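Local coordinates for glycosyl hydrolase family 2, TIM barrel domain protein (Faecalibacterium prausnitzii A2-165, PDB 6ED2), which probably hydrolyses beta-glucuronide conjugates, as a gut bacterial beta-glucuronidase of glycosyl hydrolase family 2, at residues Phe352-Pro358 and Leu373-Pro379. Residues are numbered along the deposited sequence; the frame is centred on the assembly and turned at random.
Sequences FRTSHYP and LIIDEVP
Glu377 reaches across to two residues of 352-358 and gives each a separate oxygen. Glu377 OE1 takes Arg353 NH1 at 2.8 Å on its syn side, a salt bridge lying in the guanidinium plane although the carboxylate is turned 48° from it. Glu377 OE2 accepts from His356 ND1 at 2.9 Å, here with ring and carboxylate nearly coplanar. CG anti to the backbone N (chi1 -178°) and an extended chain bring the carboxylate up to face both donors. Ser437 also bonds OE1, while Glu535 pairs with Arg353 NH2. With an alanine in place of Glu377, Arg353 NH1 and His356 ND1 would probably each lose this acceptor and the imidazole would be freer to turn. The nearest atoms of a glycerol, probably from the crystallisation liquor, and of a magnesium ion lie about 3 and 4 Å from the His356 side chain. This cluster sits at the C-terminal ends of neighbouring parallel TIM-barrel strands, the end where active sites lie in this fold; helix 361-370 completes their beta-alpha-beta unit. Regular backbone bonds tie the strands: Phe352 N to Leu373 O, Ile375 N to Phe352 O, Thr354 N to Ile375 O. On the face turned to the helix, Ile374 CG1 lies over the Phe352 ring, 4.1 Å from its centroid. Thr354 OG1 accepts from Glu377 N and donates to Tyr357 O. Beyond Thr354 no backbone hydrogen bond joins the segments, and Pro379 packs against Tyr357 CB and Pro358 CD.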
loop_
_atom_site.group_PDB
_atom_site.type_symbol
_atom_site.label_atom_id
_atom_site.label_comp_id
_atom_site.label_asym_id
_atom_site.label_seq_id
_atom_site.Cartn_x
_atom_site.Cartn_y
_atom_site.Cartn_z
ATOM N N PHE A 352 -20.867 -8.365 20.340
ATOM C CA PHE A 352 -19.410 -8.340 20.470
ATOM C C PHE A 352 -18.999 -8.628 21.905
ATOM O O PHE A 352 -19.777 -8.462 22.844
ATOM C CB PHE A 352 -18.782 -7.002 20.011
ATOM C CG PHE A 352 -19.271 -5.782 20.765
ATOM C CD1 PHE A 352 -18.640 -5.358 21.922
ATOM C CD2 PHE A 352 -20.336 -5.034 20.282
ATOM C CE1 PHE A 352 -19.078 -4.211 22.596
ATOM C CE2 PHE A 352 -20.774 -3.889 20.952
ATOM C CZ PHE A 352 -20.147 -3.489 22.117
ATOM N N ARG A 353 -17.743 -9.031 22.054
ATOM C CA ARG A 353 -17.135 -9.310 23.344
ATOM C C ARG A 353 -16.176 -8.179 23.678
ATOM O O ARG A 353 -15.467 -7.683 22.794
ATOM C CB ARG A 353 -16.394 -10.662 23.304
ATOM C CG ARG A 353 -15.512 -10.972 24.526
ATOM C CD ARG A 353 -14.909 -12.393 24.483
ATOM N NE ARG A 353 -14.038 -12.592 23.321
ATOM C CZ ARG A 353 -12.725 -12.762 23.391
ATOM N NH1 ARG A 353 -12.121 -12.771 24.568
ATOM N NH2 ARG A 353 -12.014 -12.936 22.283
ATOM N N THR A 354 -16.152 -7.756 24.947
ATOM C CA THR A 354 -15.250 -6.669 25.344
ATOM C C THR A 354 -13.866 -7.226 25.671
ATOM O O THR A 354 -13.351 -7.130 26.786
ATOM C CB THR A 354 -15.819 -5.863 26.515
ATOM O OG1 THR A 354 -15.634 -6.576 27.749
ATOM C CG2 THR A 354 -17.297 -5.538 26.297
ATOM N N SER A 355 -13.267 -7.834 24.659
ATOM C CA SER A 355 -11.905 -8.323 24.796
ATOM C C SER A 355 -10.959 -7.140 24.909
ATOM O O SER A 355 -11.095 -6.179 24.153
ATOM C CB SER A 355 -11.550 -9.174 23.583
ATOM O OG SER A 355 -12.127 -8.616 22.412
ATOM N N HIS A 356 -10.019 -7.176 25.862
ATOM C CA HIS A 356 -9.912 -8.175 26.939
ATOM C C HIS A 356 -10.003 -7.480 28.296
ATOM O O HIS A 356 -9.173 -7.703 29.173
ATOM C CB HIS A 356 -8.582 -8.924 26.871
ATOM C CG HIS A 356 -8.405 -9.735 25.630
ATOM N ND1 HIS A 356 -9.264 -10.753 25.278
ATOM C CD2 HIS A 356 -7.454 -9.691 24.664
ATOM C CE1 HIS A 356 -8.856 -11.294 24.140
ATOM N NE2 HIS A 356 -7.759 -10.673 23.752
ATOM N N TYR A 357 -10.978 -6.596 28.439
ATOM C CA TYR A 357 -11.125 -5.730 29.600
ATOM C C TYR A 357 -12.471 -5.043 29.472
ATOM O O TYR A 357 -13.008 -4.948 28.363
ATOM C CB TYR A 357 -9.993 -4.683 29.677
ATOM C CG TYR A 357 -9.627 -4.164 28.303
ATOM C CD1 TYR A 357 -10.361 -3.141 27.700
ATOM C CD2 TYR A 357 -8.589 -4.740 27.578
ATOM C CE1 TYR A 357 -10.053 -2.703 26.433
ATOM C CE2 TYR A 357 -8.267 -4.293 26.311
ATOM C CZ TYR A 357 -9.009 -3.290 25.746
ATOM O OH TYR A 357 -8.705 -2.881 24.490
ATOM N N PRO A 358 -13.064 -4.615 30.578
ATOM C CA PRO A 358 -14.313 -3.862 30.469
ATOM C C PRO A 358 -14.058 -2.568 29.706
ATOM O O PRO A 358 -12.993 -1.952 29.820
ATOM C CB PRO A 358 -14.712 -3.613 31.929
ATOM C CG PRO A 358 -13.924 -4.579 32.713
ATOM C CD PRO A 358 -12.647 -4.792 31.976
ATOM N N LEU A 373 -25.799 -6.999 21.427
ATOM C CA LEU A 373 -25.538 -7.891 22.546
ATOM C C LEU A 373 -24.058 -7.852 22.888
ATOM O O LEU A 373 -23.204 -7.913 21.998
ATOM C CB LEU A 373 -25.953 -9.326 22.199
ATOM C CG LEU A 373 -27.362 -9.506 21.650
ATOM C CD1 LEU A 373 -27.620 -10.963 21.277
ATOM C CD2 LEU A 373 -28.377 -9.023 22.686
ATOM N N ILE A 374 -23.756 -7.794 24.180
ATOM C CA ILE A 374 -22.386 -7.692 24.675
ATOM C C ILE A 374 -22.083 -8.873 25.585
ATOM O O ILE A 374 -22.844 -9.153 26.522
ATOM C CB ILE A 374 -22.169 -6.381 25.449
ATOM C CG1 ILE A 374 -22.325 -5.171 24.513
ATOM C CG2 ILE A 374 -20.806 -6.391 26.162
ATOM C CD1 ILE A 374 -21.959 -3.864 25.183
ATOM N N ILE A 375 -20.951 -9.526 25.339
ATOM C CA ILE A 375 -20.313 -10.406 26.304
ATOM C C ILE A 375 -19.256 -9.594 27.039
ATOM O O ILE A 375 -18.261 -9.174 26.445
ATOM C CB ILE A 375 -19.700 -11.640 25.633
ATOM C CG1 ILE A 375 -20.779 -12.398 24.847
ATOM C CG2 ILE A 375 -19.056 -12.531 26.681
ATOM C CD1 ILE A 375 -20.252 -13.601 24.083
ATOM N N ASP A 376 -19.465 -9.386 28.337
ATOM C CA ASP A 376 -18.666 -8.472 29.144
ATOM C C ASP A 376 -17.515 -9.242 29.775
ATOM O O ASP A 376 -17.739 -10.239 30.481
ATOM C CB ASP A 376 -19.546 -7.836 30.221
ATOM C CG ASP A 376 -19.083 -6.434 30.640
ATOM O OD1 ASP A 376 -18.007 -5.942 30.199
ATOM O OD2 ASP A 376 -19.819 -5.829 31.452
ATOM N N GLU A 377 -16.291 -8.774 29.551
ATOM C CA GLU A 377 -15.102 -9.535 29.905
ATOM C C GLU A 377 -14.192 -8.748 30.841
ATOM O O GLU A 377 -13.854 -7.587 30.575
ATOM C CB GLU A 377 -14.332 -9.943 28.647
ATOM C CG GLU A 377 -13.093 -10.783 28.948
ATOM C CD GLU A 377 -12.517 -11.453 27.698
ATOM O OE1 GLU A 377 -13.192 -12.346 27.123
ATOM O OE2 GLU A 377 -11.383 -11.089 27.302
ATOM N N VAL A 378 -13.760 -9.409 31.903
ATOM C CA VAL A 378 -12.848 -8.867 32.907
ATOM C C VAL A 378 -11.407 -9.026 32.406
ATOM O O VAL A 378 -11.152 -9.897 31.566
ATOM C CB VAL A 378 -13.141 -9.577 34.242
ATOM C CG1 VAL A 378 -12.435 -10.917 34.331
ATOM C CG2 VAL A 378 -12.894 -8.690 35.436
ATOM N N PRO A 379 -10.422 -8.198 32.825
ATOM C CA PRO A 379 -9.091 -8.295 32.186
ATOM C C PRO A 379 -8.255 -9.500 32.618
ATOM O O PRO A 379 -7.036 -9.386 32.785
ATOM C CB PRO A 379 -8.407 -6.980 32.589
ATOM C CG PRO A 379 -9.496 -6.111 33.168
ATOM C CD PRO A 379 -10.480 -7.059 33.756
#